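Local atomic coordinates of ectonucleoside triphosphate diphosphohydrolase 4 (Homo sapiens, PDB entry 6WG5), a protein that belongs to the GDA1/CD39 family of nucleoside phosphatases, whose fold is related to that of actin and the sugar kinases. Residues D104-S107 / P108-F112; K144-L147 / E148-T152; N302-G306 / K307-L311; G368-Q371 / P372-H375; C414-K417 / W418-R422. One frame throughout, in Å; residues are numbered along the deposited sequence.

Contact 1 (D104-S107 / P108-F112); sequences DYIS and PLLNF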
loop_
_atom_site.group_PDB
_atom_site.type_symbol
_atom_site.label_atom_id
_atom_site.label_comp_id
_atom_site.label_asym_id
_atom_site.label_seq_id
_atom_site.Cartn_x
_atom_site.Cartn_y
_atom_site.Cartn_z
ATOM N N ASP A 104 0.577 27.993 -7.612
ATOM C CA ASP A 104 1.512 28.567 -6.650
ATOM C C ASP A 104 1.725 27.671 -5.438
ATOM O O ASP A 104 2.736 27.820 -4.743
ATOM C CB ASP A 104 1.019 29.939 -6.182
ATOM C CG ASP A 104 1.502 31.070 -7.072
ATOM O OD1 ASP A 104 2.574 30.927 -7.697
ATOM O OD2 ASP A 104 0.811 32.109 -7.140
ATOM N N TYR A 105 0.800 26.747 -5.172
ATOM C CA TYR A 105 0.930 25.870 -4.013
ATOM C C TYR A 105 1.995 24.805 -4.236
ATOM O O TYR A 105 2.736 24.458 -3.309
ATOM C CB TYR A 105 -0.423 25.233 -3.706
ATOM C CG TYR A 105 -0.362 23.959 -2.899
ATOM C CD1 TYR A 105 -0.152 23.991 -1.528
ATOM C CD2 TYR A 105 -0.538 22.722 -3.507
ATOM C CE1 TYR A 105 -0.103 22.827 -0.786
ATOM C CE2 TYR A 105 -0.492 21.553 -2.774
ATOM C CZ TYR A 105 -0.275 21.611 -1.415
ATOM O OH TYR A 105 -0.228 20.450 -0.679
ATOM N N ILE A 106 2.087 24.275 -5.461
ATOM C CA ILE A 106 3.102 23.277 -5.789
ATOM C C ILE A 106 4.412 23.903 -6.245
ATOM O O ILE A 106 5.375 23.170 -6.511
ATOM C CB ILE A 106 2.608 22.301 -6.879
ATOM C CG1 ILE A 106 2.163 23.055 -8.139
ATOM C CG2 ILE A 106 1.482 21.429 -6.345
ATOM C CD1 ILE A 106 3.214 23.111 -9.216
ATOM N N SER A 107 4.481 25.229 -6.348
ATOM C CA SER A 107 5.724 25.869 -6.768
ATOM C C SER A 107 6.899 25.523 -5.862
ATOM O O SER A 107 7.987 25.234 -6.392
ATOM C CB SER A 107 5.525 27.388 -6.842
ATOM O OG SER A 107 4.720 27.740 -7.952
ATOM N N PRO A 108 6.771 25.532 -4.532
ATOM C CA PRO A 108 7.919 25.152 -3.693
ATOM C C PRO A 108 8.455 23.762 -3.993
ATOM O O PRO A 108 9.653 23.516 -3.802
ATOM C CB PRO A 108 7.358 25.246 -2.267
ATOM C CG PRO A 108 6.203 26.180 -2.369
ATOM C CD PRO A 108 5.613 25.953 -3.725
ATOM N N LEU A 109 7.607 22.843 -4.460
ATOM C CA LEU A 109 8.064 21.491 -4.764
ATOM C C LEU A 109 8.848 21.442 -6.070
ATOM O O LEU A 109 9.866 20.746 -6.160
ATOM C CB LEU A 109 6.874 20.533 -4.835
ATOM C CG LEU A 109 6.007 20.402 -3.582
ATOM C CD1 LEU A 109 4.859 19.433 -3.829
ATOM C CD2 LEU A 109 6.833 19.951 -2.391
ATOM N N LEU A 110 8.390 22.167 -7.092
ATOM C CA LEU A 110 9.053 22.111 -8.390
ATOM C C LEU A 110 10.370 22.879 -8.373
ATOM O O LEU A 110 11.348 22.454 -8.998
ATOM C CB LEU A 110 8.123 22.649 -9.476
ATOM C CG LEU A 110 6.785 21.918 -9.627
ATOM C CD1 LEU A 110 5.981 22.523 -10.765
ATOM C CD2 LEU A 110 6.986 20.424 -9.855
ATOM N N ASN A 111 10.414 24.013 -7.671
ATOM C CA ASN A 111 11.683 24.708 -7.484
ATOM C C ASN A 111 12.684 23.821 -6.754
ATOM O O ASN A 111 13.881 23.829 -7.067
ATOM C CB ASN A 111 11.458 26.011 -6.718
ATOM C CG ASN A 111 10.676 27.030 -7.520
ATOM O OD1 ASN A 111 10.961 27.263 -8.695
ATOM N ND2 ASN A 111 9.676 27.639 -6.892
ATOM N N PHE A 112 12.210 23.044 -5.779
ATOM C CA PHE A 112 13.079 22.096 -5.091
ATOM C C PHE A 112 13.674 21.096 -6.075
ATOM O O PHE A 112 14.881 20.823 -6.051
ATOM C CB PHE A 112 12.291 21.379 -3.995
ATOM C CG PHE A 112 13.056 20.283 -3.311
ATOM C CD1 PHE A 112 13.857 20.558 -2.216
ATOM C CD2 PHE A 112 12.968 18.976 -3.758
ATOM C CE1 PHE A 112 14.558 19.552 -1.582
ATOM C CE2 PHE A 112 13.669 17.965 -3.127
ATOM C CZ PHE A 112 14.465 18.254 -2.038
#
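The carbonyl oxygen of Ile106 is gripped by two successive amides of the next turn. Leu110 N donates to Ile106 O over 3.2 Å, while Leu109 N reaches Ile106 O at 3.0 Å in a weak, bent bond with an N-H...O angle of 131°. One residue on, Asn111 N gives Ser107 O a straighter bond of 3.0 Å, at 176°. The side-chain amide of Asn111 also lies beside Ser107 O, but its angle is too poor for a bond.

Pro108 sits in the first turn of a helix, where its lack of an amide hydrogen costs no helix bond. Its CD lies 3.3 Å from Tyr105 O. The Ser107 hydroxyl bonds to Ser103 O, a turn earlier. Together these residues form the junction where the short helix 102-105 breaks at Ile106 and helix 107-116 begins, with proline in its first turn.

On the inner side, Ile106 meets Leu110 one turn later. Two torsions of Ile106, chi1 at 56° and the chi2 that follows at 98°, together put CD1 beside the leucine. The methyl carbons Ile106 CD1 and Leu110 CD1 belong to two side chains that slant across each other, and CG of Leu110 lies 3.8 Å from the same CD1 of Ile106. Both residues are buried against helix 140-157, where Ile154 touches each of them. Leu109 takes another direction, packing on Met86 and Ile88 of strand 85-88 and on Val55 of strand 53-61.

Contact 2 (K144-L147 / E148-T152); sequences KAIL and EDLLT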
loop_
_atom_site.group_PDB
_atom_site.type_symbol
_atom_site.label_atom_id
_atom_site.label_comp_id
_atom_site.label_asym_id
_atom_site.label_seq_id
_atom_site.Cartn_x
_atom_site.Cartn_y
_atom_site.Cartn_z
ATOM N N LYS A 144 -10.951 18.534 -13.059
ATOM C CA LYS A 144 -10.411 18.988 -14.335
ATOM C C LYS A 144 -9.900 20.421 -14.249
ATOM O O LYS A 144 -8.919 20.771 -14.914
ATOM C CB LYS A 144 -11.478 18.867 -15.422
ATOM C CG LYS A 144 -10.962 19.090 -16.833
ATOM C CD LYS A 144 -12.092 19.043 -17.849
ATOM C CE LYS A 144 -11.583 19.294 -19.259
ATOM N NZ LYS A 144 -12.364 20.357 -19.951
ATOM N N ALA A 145 -10.550 21.261 -13.439
ATOM C CA ALA A 145 -10.103 22.643 -13.297
ATOM C C ALA A 145 -8.684 22.710 -12.749
ATOM O O ALA A 145 -7.865 23.508 -13.218
ATOM C CB ALA A 145 -11.063 23.411 -12.388
ATOM N N ILE A 146 -8.374 21.874 -11.757
ATOM C CA ILE A 146 -7.058 21.910 -11.128
ATOM C C ILE A 146 -5.990 21.412 -12.096
ATOM O O ILE A 146 -4.940 22.044 -12.263
ATOM C CB ILE A 146 -7.075 21.091 -9.824
ATOM C CG1 ILE A 146 -7.906 21.824 -8.766
ATOM C CG2 ILE A 146 -5.654 20.834 -9.318
ATOM C CD1 ILE A 146 -8.206 21.005 -7.530
ATOM N N LEU A 147 -6.234 20.267 -12.738
ATOM C CA LEU A 147 -5.260 19.729 -13.682
ATOM C C LEU A 147 -4.925 20.748 -14.762
ATOM O O LEU A 147 -3.758 20.903 -15.141
ATOM C CB LEU A 147 -5.792 18.446 -14.325
ATOM C CG LEU A 147 -6.351 17.354 -13.411
ATOM C CD1 LEU A 147 -6.977 16.253 -14.252
ATOM C CD2 LEU A 147 -5.274 16.790 -12.500
ATOM N N GLU A 148 -5.939 21.452 -15.269
ATOM C CA GLU A 148 -5.719 22.379 -16.376
ATOM C C GLU A 148 -4.870 23.569 -15.946
ATOM O O GLU A 148 -4.032 24.047 -16.719
ATOM C CB GLU A 148 -7.061 22.841 -16.939
ATOM C CG GLU A 148 -7.456 22.124 -18.221
ATOM C CD GLU A 148 -8.927 22.282 -18.556
ATOM O OE1 GLU A 148 -9.733 22.494 -17.625
ATOM O OE2 GLU A 148 -9.277 22.196 -19.752
ATOM N N ASP A 149 -5.066 24.064 -14.722
ATOM C CA ASP A 149 -4.228 25.158 -14.243
ATOM C C ASP A 149 -2.773 24.720 -14.138
ATOM O O ASP A 149 -1.860 25.491 -14.451
ATOM C CB ASP A 149 -4.736 25.665 -12.893
ATOM C CG ASP A 149 -4.074 26.967 -12.476
ATOM O OD1 ASP A 149 -3.641 27.728 -13.367
ATOM O OD2 ASP A 149 -3.988 27.233 -11.259
ATOM N N LEU A 150 -2.539 23.481 -13.700
ATOM C CA LEU A 150 -1.182 22.943 -13.685
ATOM C C LEU A 150 -0.641 22.775 -15.098
ATOM O O LEU A 150 0.524 23.090 -15.366
ATOM C CB LEU A 150 -1.160 21.604 -12.948
ATOM C CG LEU A 150 -1.419 21.639 -11.442
ATOM C CD1 LEU A 150 -1.720 20.243 -10.923
ATOM C CD2 LEU A 150 -0.228 22.231 -10.709
ATOM N N LEU A 151 -1.475 22.282 -16.017
ATOM C CA LEU A 151 -1.011 22.007 -17.372
ATOM C C LEU A 151 -0.684 23.292 -18.126
ATOM O O LEU A 151 0.314 23.351 -18.852
ATOM C CB LEU A 151 -2.066 21.197 -18.125
ATOM C CG LEU A 151 -2.226 19.743 -17.677
ATOM C CD1 LEU A 151 -3.497 19.139 -18.253
ATOM C CD2 LEU A 151 -1.014 18.922 -18.089
ATOM N N THR A 152 -1.511 24.328 -17.973
ATOM C CA THR A 152 -1.282 25.566 -18.711
ATOM C C THR A 152 -0.185 26.420 -18.085
ATOM O O THR A 152 0.464 27.198 -18.793
ATOM C CB THR A 152 -2.574 26.385 -18.799
ATOM O OG1 THR A 152 -2.991 26.778 -17.484
ATOM C CG2 THR A 152 -3.684 25.583 -19.467
#
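Lys144 and Glu148 face each other one turn apart on the outer side of helix 140-157, an i to i+4 pair of opposite charges on a regular alpha-helix. The lysine sets out with CG anti to its own backbone N (chi1 -170°), and the chain then runs straight to CE before bending at the last torsion. Its CG passes 3.7 Å from Glu148 OE1, and CD continues past the same oxygen at 4.2 Å. At CE the neighbour changes, for Lys144 CE lies 3.7 Å from Glu148 OE2. The tip completes the path in a salt bridge, with Lys144 NZ 3.6 Å from Glu148 OE2. The aliphatic part of the lysine thus slants across the glutamate, passing its carboxylate before the charge reaches it, on a surface exposed to solvent.

Beneath the pair, Glu148 N bonds to Lys144 O, and the three following amides repeat the step: Asp149 N to Ala145 O, Leu150 N to Ile146 O, and Leu151 N to Leu147 O. The last is the shortest, 2.8 Å from Leu151 N to Leu147 O.

The apolar side of the helix turns inward. Ile146 and Leu150 are buried, with CG2 of the first 4.3 Å from CD1 of the second, a loose touch. Ile146 reaches Val102 and Ile92, whereas Leu150 packs on Ile106. Further along, the backbone oxygen of Glu148 accepts two donors from one residue: Thr152 N and Thr152 OG1 come to it from opposite faces of its carbonyl plane, the hydroxyl at 3.0 Å from Glu148 O.

Contact 3 (N302-G306 / K307-L311); sequences NRLLG and KQTGL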
loop_
_atom_site.group_PDB
_atom_site.type_symbol
_atom_site.label_atom_id
_atom_site.label_comp_id
_atom_site.label_asym_id
_atom_site.label_seq_id
_atom_site.Cartn_x
_atom_site.Cartn_y
_atom_site.Cartn_z
ATOM N N ASN A 302 -32.245 -7.934 25.696
ATOM C CA ASN A 302 -31.246 -8.676 26.458
ATOM C C ASN A 302 -30.317 -7.729 27.210
ATOM O O ASN A 302 -29.919 -8.010 28.346
ATOM C CB ASN A 302 -30.451 -9.597 25.531
ATOM C CG ASN A 302 -29.586 -8.835 24.548
ATOM O OD1 ASN A 302 -30.086 -8.220 23.607
ATOM N ND2 ASN A 302 -28.275 -8.885 24.754
ATOM N N ARG A 303 -29.970 -6.596 26.595
ATOM C CA ARG A 303 -29.129 -5.612 27.270
ATOM C C ARG A 303 -29.888 -4.908 28.388
ATOM O O ARG A 303 -29.330 -4.652 29.461
ATOM C CB ARG A 303 -28.605 -4.590 26.261
ATOM C CG ARG A 303 -27.467 -5.091 25.383
ATOM C CD ARG A 303 -26.114 -4.935 26.062
ATOM N NE ARG A 303 -25.803 -3.535 26.342
ATOM C CZ ARG A 303 -25.336 -2.673 25.442
ATOM N NH1 ARG A 303 -25.085 -1.419 25.795
ATOM N NH2 ARG A 303 -25.120 -3.058 24.190
ATOM N N LEU A 304 -31.162 -4.586 28.156
ATOM C CA LEU A 304 -31.931 -3.832 29.140
ATOM C C LEU A 304 -32.274 -4.686 30.355
ATOM O O LEU A 304 -32.294 -4.185 31.485
ATOM C CB LEU A 304 -33.208 -3.285 28.500
ATOM C CG LEU A 304 -33.029 -2.283 27.357
ATOM C CD1 LEU A 304 -34.360 -2.042 26.669
ATOM C CD2 LEU A 304 -32.448 -0.970 27.853
ATOM N N LEU A 305 -32.550 -5.973 30.146
ATOM C CA LEU A 305 -32.998 -6.841 31.228
ATOM C C LEU A 305 -31.856 -7.438 32.037
ATOM O O LEU A 305 -32.117 -8.031 33.090
ATOM C CB LEU A 305 -33.864 -7.975 30.667
ATOM C CG LEU A 305 -35.384 -7.800 30.534
ATOM C CD1 LEU A 305 -35.894 -6.451 31.030
ATOM C CD2 LEU A 305 -35.808 -8.026 29.091
ATOM N N GLY A 306 -30.615 -7.300 31.586
ATOM C CA GLY A 306 -29.466 -7.804 32.302
ATOM C C GLY A 306 -28.824 -6.748 33.180
ATOM O O GLY A 306 -29.453 -5.762 33.581
ATOM N N LYS A 307 -27.546 -6.965 33.489
ATOM C CA LYS A 307 -26.763 -6.021 34.279
ATOM C C LYS A 307 -25.613 -5.419 33.482
ATOM O O LYS A 307 -24.713 -4.810 34.072
ATOM C CB LYS A 307 -26.237 -6.703 35.545
ATOM C CG LYS A 307 -27.262 -6.753 36.672
ATOM C CD LYS A 307 -26.879 -7.747 37.754
ATOM C CE LYS A 307 -27.943 -7.806 38.837
ATOM N NZ LYS A 307 -27.702 -8.904 39.812
ATOM N N GLN A 308 -25.623 -5.568 32.159
ATOM C CA GLN A 308 -24.626 -4.977 31.274
ATOM C C GLN A 308 -25.275 -3.963 30.343
ATOM O O GLN A 308 -24.912 -3.842 29.169
ATOM C CB GLN A 308 -23.909 -6.050 30.461
ATOM C CG GLN A 308 -23.184 -7.093 31.285
ATOM C CD GLN A 308 -22.371 -8.033 30.420
ATOM O OE1 GLN A 308 -21.919 -7.662 29.336
ATOM N NE2 GLN A 308 -22.185 -9.261 30.890
ATOM N N THR A 309 -26.260 -3.225 30.856
ATOM C CA THR A 309 -26.937 -2.232 30.029
ATOM C C THR A 309 -25.985 -1.117 29.610
ATOM O O THR A 309 -26.109 -0.579 28.505
ATOM C CB THR A 309 -28.146 -1.665 30.777
ATOM O OG1 THR A 309 -28.829 -0.716 29.948
ATOM C CG2 THR A 309 -27.721 -0.994 32.071
ATOM N N GLY A 310 -25.025 -0.770 30.464
ATOM C CA GLY A 310 -24.037 0.241 30.143
ATOM C C GLY A 310 -24.451 1.668 30.426
ATOM O O GLY A 310 -23.699 2.590 30.090
ATOM N N LEU A 311 -25.610 1.885 31.045
ATOM C CA LEU A 311 -26.130 3.235 31.229
ATOM C C LEU A 311 -25.460 3.981 32.377
ATOM O O LEU A 311 -25.458 5.217 32.372
ATOM C CB LEU A 311 -27.641 3.173 31.457
ATOM C CG LEU A 311 -28.431 2.705 30.233
ATOM C CD1 LEU A 311 -29.808 2.200 30.634
ATOM C CD2 LEU A 311 -28.552 3.831 29.219
HETATM O O HOH W 1 -27.662 -6.453 30.310
#
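Helix 301-305 ends in the first segment, and the chain turns back on itself so that the CA atoms of Arg303 and Thr309 come within 4.9 Å of each other. Gly306 opens the turn with an extended backbone (phi -95°, psi -157°), and residues 307-311 follow without regular structure. A water fills the inside of the bend: it donates to Arg303 O at 2.6 Å and accepts from Gln308 N at 2.9 Å, joining the last turn of the helix to the returning chain.

Arg303 makes the direct polar links. Its chain bends at chi2 (-85°) and again at chi3, which curls the guanidinium round to the carbonyls of the loop. NH1 of Arg303 donates to Thr309 O over 3.0 Å; the oxygen lies near the guanidinium plane, although the donor stands above the carbonyl plane of the threonine. A weaker bond runs from Arg303 NE to Gln308 O, also 3.0 Å long but bent. This is a helix C-terminus followed by a loop folded back over it, with one buried arginine tying both together. NH2 of Arg303 bonds to Ile294 O of the preceding helix, so the same group holds three parts of the chain.

Thr309 is buried beside the helix end, its CB 3.5 Å from Arg303 O. Its OG1 lies 4.2 Å from Leu304 CD2, a marginal touch. Beyond it, the backbone of Gly310 bonds to Tyr338 in strand 335-341.

Contact 4 (G368-Q371 / P372-H375); sequences GVYQ and PPIH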
loop_
_atom_site.group_PDB
_atom_site.type_symbol
_atom_site.label_atom_id
_atom_site.label_comp_id
_atom_site.label_asym_id
_atom_site.label_seq_id
_atom_site.Cartn_x
_atom_site.Cartn_y
_atom_site.Cartn_z
ATOM N N GLY A 368 -18.295 -9.311 0.675
ATOM C CA GLY A 368 -18.761 -10.018 -0.501
ATOM C C GLY A 368 -18.016 -9.694 -1.776
ATOM O O GLY A 368 -18.548 -9.917 -2.865
ATOM N N VAL A 369 -16.799 -9.179 -1.676
ATOM C CA VAL A 369 -16.018 -8.800 -2.848
ATOM C C VAL A 369 -15.286 -10.026 -3.370
ATOM O O VAL A 369 -14.796 -10.853 -2.594
ATOM C CB VAL A 369 -15.036 -7.663 -2.508
ATOM C CG1 VAL A 369 -14.108 -7.380 -3.683
ATOM C CG2 VAL A 369 -15.801 -6.407 -2.126
ATOM N N TYR A 370 -15.204 -10.141 -4.693
ATOM C CA TYR A 370 -14.544 -11.285 -5.305
ATOM C C TYR A 370 -13.048 -11.262 -5.022
ATOM O O TYR A 370 -12.420 -10.201 -4.988
ATOM C CB TYR A 370 -14.788 -11.295 -6.812
ATOM C CG TYR A 370 -13.868 -12.230 -7.562
ATOM C CD1 TYR A 370 -14.101 -13.599 -7.579
ATOM C CD2 TYR A 370 -12.763 -11.744 -8.248
ATOM C CE1 TYR A 370 -13.259 -14.458 -8.260
ATOM C CE2 TYR A 370 -11.915 -12.595 -8.931
ATOM C CZ TYR A 370 -12.168 -13.951 -8.934
ATOM O OH TYR A 370 -11.327 -14.801 -9.614
ATOM N N GLN A 371 -12.480 -12.451 -4.820
ATOM C CA GLN A 371 -11.050 -12.604 -4.588
ATOM C C GLN A 371 -10.524 -13.772 -5.416
ATOM O O GLN A 371 -11.007 -14.899 -5.257
ATOM C CB GLN A 371 -10.766 -12.835 -3.103
ATOM C CG GLN A 371 -9.293 -13.018 -2.778
ATOM C CD GLN A 371 -9.038 -13.186 -1.292
ATOM O OE1 GLN A 371 -9.321 -12.291 -0.500
ATOM N NE2 GLN A 371 -8.499 -14.339 -0.910
ATOM N N PRO A 372 -9.551 -13.560 -6.302
ATOM C CA PRO A 372 -9.019 -14.678 -7.069
ATOM C C PRO A 372 -8.324 -15.665 -6.153
ATOM O O PRO A 372 -7.780 -15.284 -5.101
ATOM C CB PRO A 372 -8.028 -14.010 -8.033
ATOM C CG PRO A 372 -8.336 -12.562 -8.002
ATOM C CD PRO A 372 -8.900 -12.290 -6.658
ATOM N N PRO A 373 -8.305 -16.944 -6.519
ATOM C CA PRO A 373 -7.655 -17.933 -5.655
ATOM C C PRO A 373 -6.177 -17.621 -5.482
ATOM O O PRO A 373 -5.503 -17.176 -6.413
ATOM C CB PRO A 373 -7.872 -19.254 -6.400
ATOM C CG PRO A 373 -8.041 -18.855 -7.828
ATOM C CD PRO A 373 -8.753 -17.536 -7.792
ATOM N N ILE A 374 -5.678 -17.848 -4.271
ATOM C CA ILE A 374 -4.268 -17.662 -3.948
ATOM C C ILE A 374 -3.615 -19.032 -3.856
ATOM O O ILE A 374 -4.124 -19.929 -3.172
ATOM C CB ILE A 374 -4.091 -16.882 -2.634
ATOM C CG1 ILE A 374 -4.677 -15.472 -2.765
ATOM C CG2 ILE A 374 -2.615 -16.809 -2.248
ATOM C CD1 ILE A 374 -4.740 -14.709 -1.448
ATOM N N HIS A 375 -2.487 -19.196 -4.548
ATOM C CA HIS A 375 -1.693 -20.420 -4.463
ATOM C C HIS A 375 -0.906 -20.366 -3.156
ATOM O O HIS A 375 0.280 -20.030 -3.112
ATOM C CB HIS A 375 -0.782 -20.543 -5.677
ATOM C CG HIS A 375 -0.266 -21.929 -5.909
ATOM N ND1 HIS A 375 0.764 -22.200 -6.784
ATOM C CD2 HIS A 375 -0.645 -23.121 -5.392
ATOM C CE1 HIS A 375 1.002 -23.501 -6.791
ATOM N NE2 HIS A 375 0.160 -24.081 -5.954
HETATM O O HOH W 2 -8.225 -17.129 -2.276
#
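Tyr370 lays its ring against Pro372, two residues on. With CG anti to the backbone N (chi1 165°) and the ring turned to chi2 78°, the phenol is carried forward along the chain and meets the proline with one face. Pro372 N sits 3.6 Å above the ring plane, displaced toward the rim. CE2 of Tyr370 is 3.7 Å from Pro372 CG, and the hydroxyl end reaches further, with Tyr370 OH 3.4 Å from Pro372 CA. The two side chains cross at about a right angle, and both are buried. The ring's surroundings include Gln247, Val250 and Ala251 of helix 245-254.

Gln371 lies between them in sequence and sends its side chain another way. Its CG is also opposite the backbone N (chi1 179°), and the chain stays extended through chi2, so the amide reaches well away from the main chain. CG of Gln371 passes 3.6 Å from Pro372 O. At the end, Gln371 NE2 comes 3.8 Å from the CD1 methyl of Ile374, whose own side chain slants across it.

Gln371 NE2 has polar partners as well: it donates to Phe457 O and, at 3.1 Å, to a water. That water also accepts a weak bond from Ile374 N, bridging the side chain to the backbone two peptides beyond Pro372. Tyr274 OH bonds to Tyr370 O, and Tyr234 OH to Pro372 O. The arrangement is that of an extended connection with two consecutive prolines, irregular in itself, laid over strands 229-235 and 270-279 of the mixed sheet that also holds strand 381-385, to which it leads.

Contact 5 (C414-K417 / W418-R422); sequences CATK and WSILR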
loop_
_atom_site.group_PDB
_atom_site.type_symbol
_atom_site.label_atom_id
_atom_site.label_comp_id
_atom_site.label_asym_id
_atom_site.label_seq_id
_atom_site.Cartn_x
_atom_site.Cartn_y
_atom_site.Cartn_z
ATOM N N CYS A 414 -3.906 -9.448 26.343
ATOM C CA CYS A 414 -5.272 -9.033 26.646
ATOM C C CYS A 414 -5.679 -9.424 28.060
ATOM O O CYS A 414 -6.401 -8.677 28.729
ATOM C CB CYS A 414 -6.234 -9.635 25.621
ATOM S SG CYS A 414 -5.908 -8.983 23.985
ATOM N N ALA A 415 -5.227 -10.582 28.531
ATOM C CA ALA A 415 -5.581 -11.051 29.862
ATOM C C ALA A 415 -4.800 -10.350 30.969
ATOM O O ALA A 415 -5.009 -10.669 32.144
ATOM C CB ALA A 415 -5.359 -12.562 29.956
ATOM N N THR A 416 -3.919 -9.411 30.630
ATOM C CA THR A 416 -3.131 -8.690 31.621
ATOM C C THR A 416 -3.915 -7.481 32.114
ATOM O O THR A 416 -4.465 -6.722 31.311
ATOM C CB THR A 416 -1.793 -8.246 31.024
ATOM O OG1 THR A 416 -1.081 -9.389 30.538
ATOM C CG2 THR A 416 -0.940 -7.530 32.069
ATOM N N LYS A 417 -3.962 -7.305 33.435
ATOM C CA LYS A 417 -4.676 -6.176 34.018
ATOM C C LYS A 417 -4.212 -4.868 33.395
ATOM O O LYS A 417 -3.023 -4.671 33.133
ATOM C CB LYS A 417 -4.457 -6.121 35.530
ATOM C CG LYS A 417 -5.042 -7.281 36.305
ATOM C CD LYS A 417 -4.798 -7.081 37.792
ATOM C CE LYS A 417 -4.666 -8.400 38.533
ATOM N NZ LYS A 417 -3.857 -8.237 39.774
ATOM N N TRP A 418 -5.168 -3.965 33.170
ATOM C CA TRP A 418 -4.850 -2.672 32.573
ATOM C C TRP A 418 -3.782 -1.936 33.375
ATOM O O TRP A 418 -2.903 -1.284 32.799
ATOM C CB TRP A 418 -6.120 -1.830 32.468
ATOM C CG TRP A 418 -5.898 -0.453 31.930
ATOM C CD1 TRP A 418 -6.107 0.726 32.584
ATOM C CD2 TRP A 418 -5.423 -0.107 30.623
ATOM N NE1 TRP A 418 -5.794 1.783 31.766
ATOM C CE2 TRP A 418 -5.370 1.299 30.556
ATOM C CE3 TRP A 418 -5.036 -0.851 29.504
ATOM C CZ2 TRP A 418 -4.948 1.977 29.414
ATOM C CZ3 TRP A 418 -4.616 -0.176 28.371
ATOM C CH2 TRP A 418 -4.576 1.225 28.335
ATOM N N SER A 419 -3.835 -2.030 34.705
ATOM C CA SER A 419 -2.865 -1.320 35.531
ATOM C C SER A 419 -1.456 -1.852 35.308
ATOM O O SER A 419 -0.489 -1.082 35.296
ATOM C CB SER A 419 -3.255 -1.430 37.005
ATOM O OG SER A 419 -3.339 -2.784 37.410
ATOM N N ILE A 420 -1.317 -3.167 35.133
ATOM C CA ILE A 420 -0.009 -3.749 34.849
ATOM C C ILE A 420 0.497 -3.274 33.492
ATOM O O ILE A 420 1.635 -2.805 33.365
ATOM C CB ILE A 420 -0.082 -5.285 34.923
ATOM C CG1 ILE A 420 -0.453 -5.723 36.344
ATOM C CG2 ILE A 420 1.244 -5.910 34.492
ATOM C CD1 ILE A 420 -0.775 -7.198 36.471
ATOM N N LEU A 421 -0.334 -3.400 32.455
ATOM C CA LEU A 421 0.024 -2.864 31.146
ATOM C C LEU A 421 0.393 -1.392 31.250
ATOM O O LEU A 421 1.402 -0.943 30.693
ATOM C CB LEU A 421 -1.137 -3.047 30.166
ATOM C CG LEU A 421 -1.550 -4.479 29.829
ATOM C CD1 LEU A 421 -2.770 -4.464 28.924
ATOM C CD2 LEU A 421 -0.399 -5.230 29.172
ATOM N N ARG A 422 -0.423 -0.625 31.971
ATOM C CA ARG A 422 -0.170 0.801 32.123
ATOM C C ARG A 422 1.160 1.051 32.826
ATOM O O ARG A 422 1.917 1.950 32.440
ATOM C CB ARG A 422 -1.322 1.437 32.898
ATOM C CG ARG A 422 -1.339 2.944 32.876
ATOM C CD ARG A 422 -1.725 3.479 31.515
ATOM N NE ARG A 422 -1.867 4.930 31.559
ATOM C CZ ARG A 422 -0.844 5.777 31.610
ATOM N NH1 ARG A 422 0.403 5.318 31.623
ATOM N NH2 ARG A 422 -1.068 7.084 31.651
#
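Apolar packing comes first: the methyl of Thr416 rests against two side chains of the helix that follows. Thr416 CG2 lies 3.6 Å from Ile420 CG2, the side chains crossing at about a right angle, and 3.7 Å from Leu421 CD2. With chi1 at -57°, CG2 lies opposite the backbone N and faces the helix, while OG1 bonds to Asp412 O of the helix before. Beside this, CB of Lys417 touches Ile420 CD1 at 4.0 Å, while the rest of the lysine leads away from the helix.

Among polar contacts, Leu421 N donates to Lys417 O over 3.1 Å, an almost straight bond at 170°. It is an ordinary i to i+4 helix bond whose acceptor belongs to the N-cap residue, Lys417.

The covalent link lies at the other end, where Cys414 forms a disulfide with Cys443. The whole is a short connection, residues 415-417, between helices 403-414 and 418-427. Helix 436-456 carries Cys443 and also receives Trp418 against Leu439 and Lys440, while Leu421 packs on Pro323 and Tyr430.

How the contacts relate
All five contacts are local, between neighbouring turns or loop residues, and follow one another along the chain. Contacts 1 and 2 alone touch: Ile106 CG1 lies 3.6 Å from Leu150 CD2, so the junction at 104-112 packs directly on helix 140-157; the centres of contacts 1 and 2 are about 15 Å apart. Contacts 3 and 5 lie on the same side of the chain's centre, centres 25 Å apart and nearest atoms about 16 Å apart. The distance from contact 1 to contact 3 is far greater, about 58 Å between centres. Contact 4 lies closer to the centre of the chain than the others, about 18 Å from it, and about 40 Å from contact 3 and 38 Å from contact 5, centre to centre.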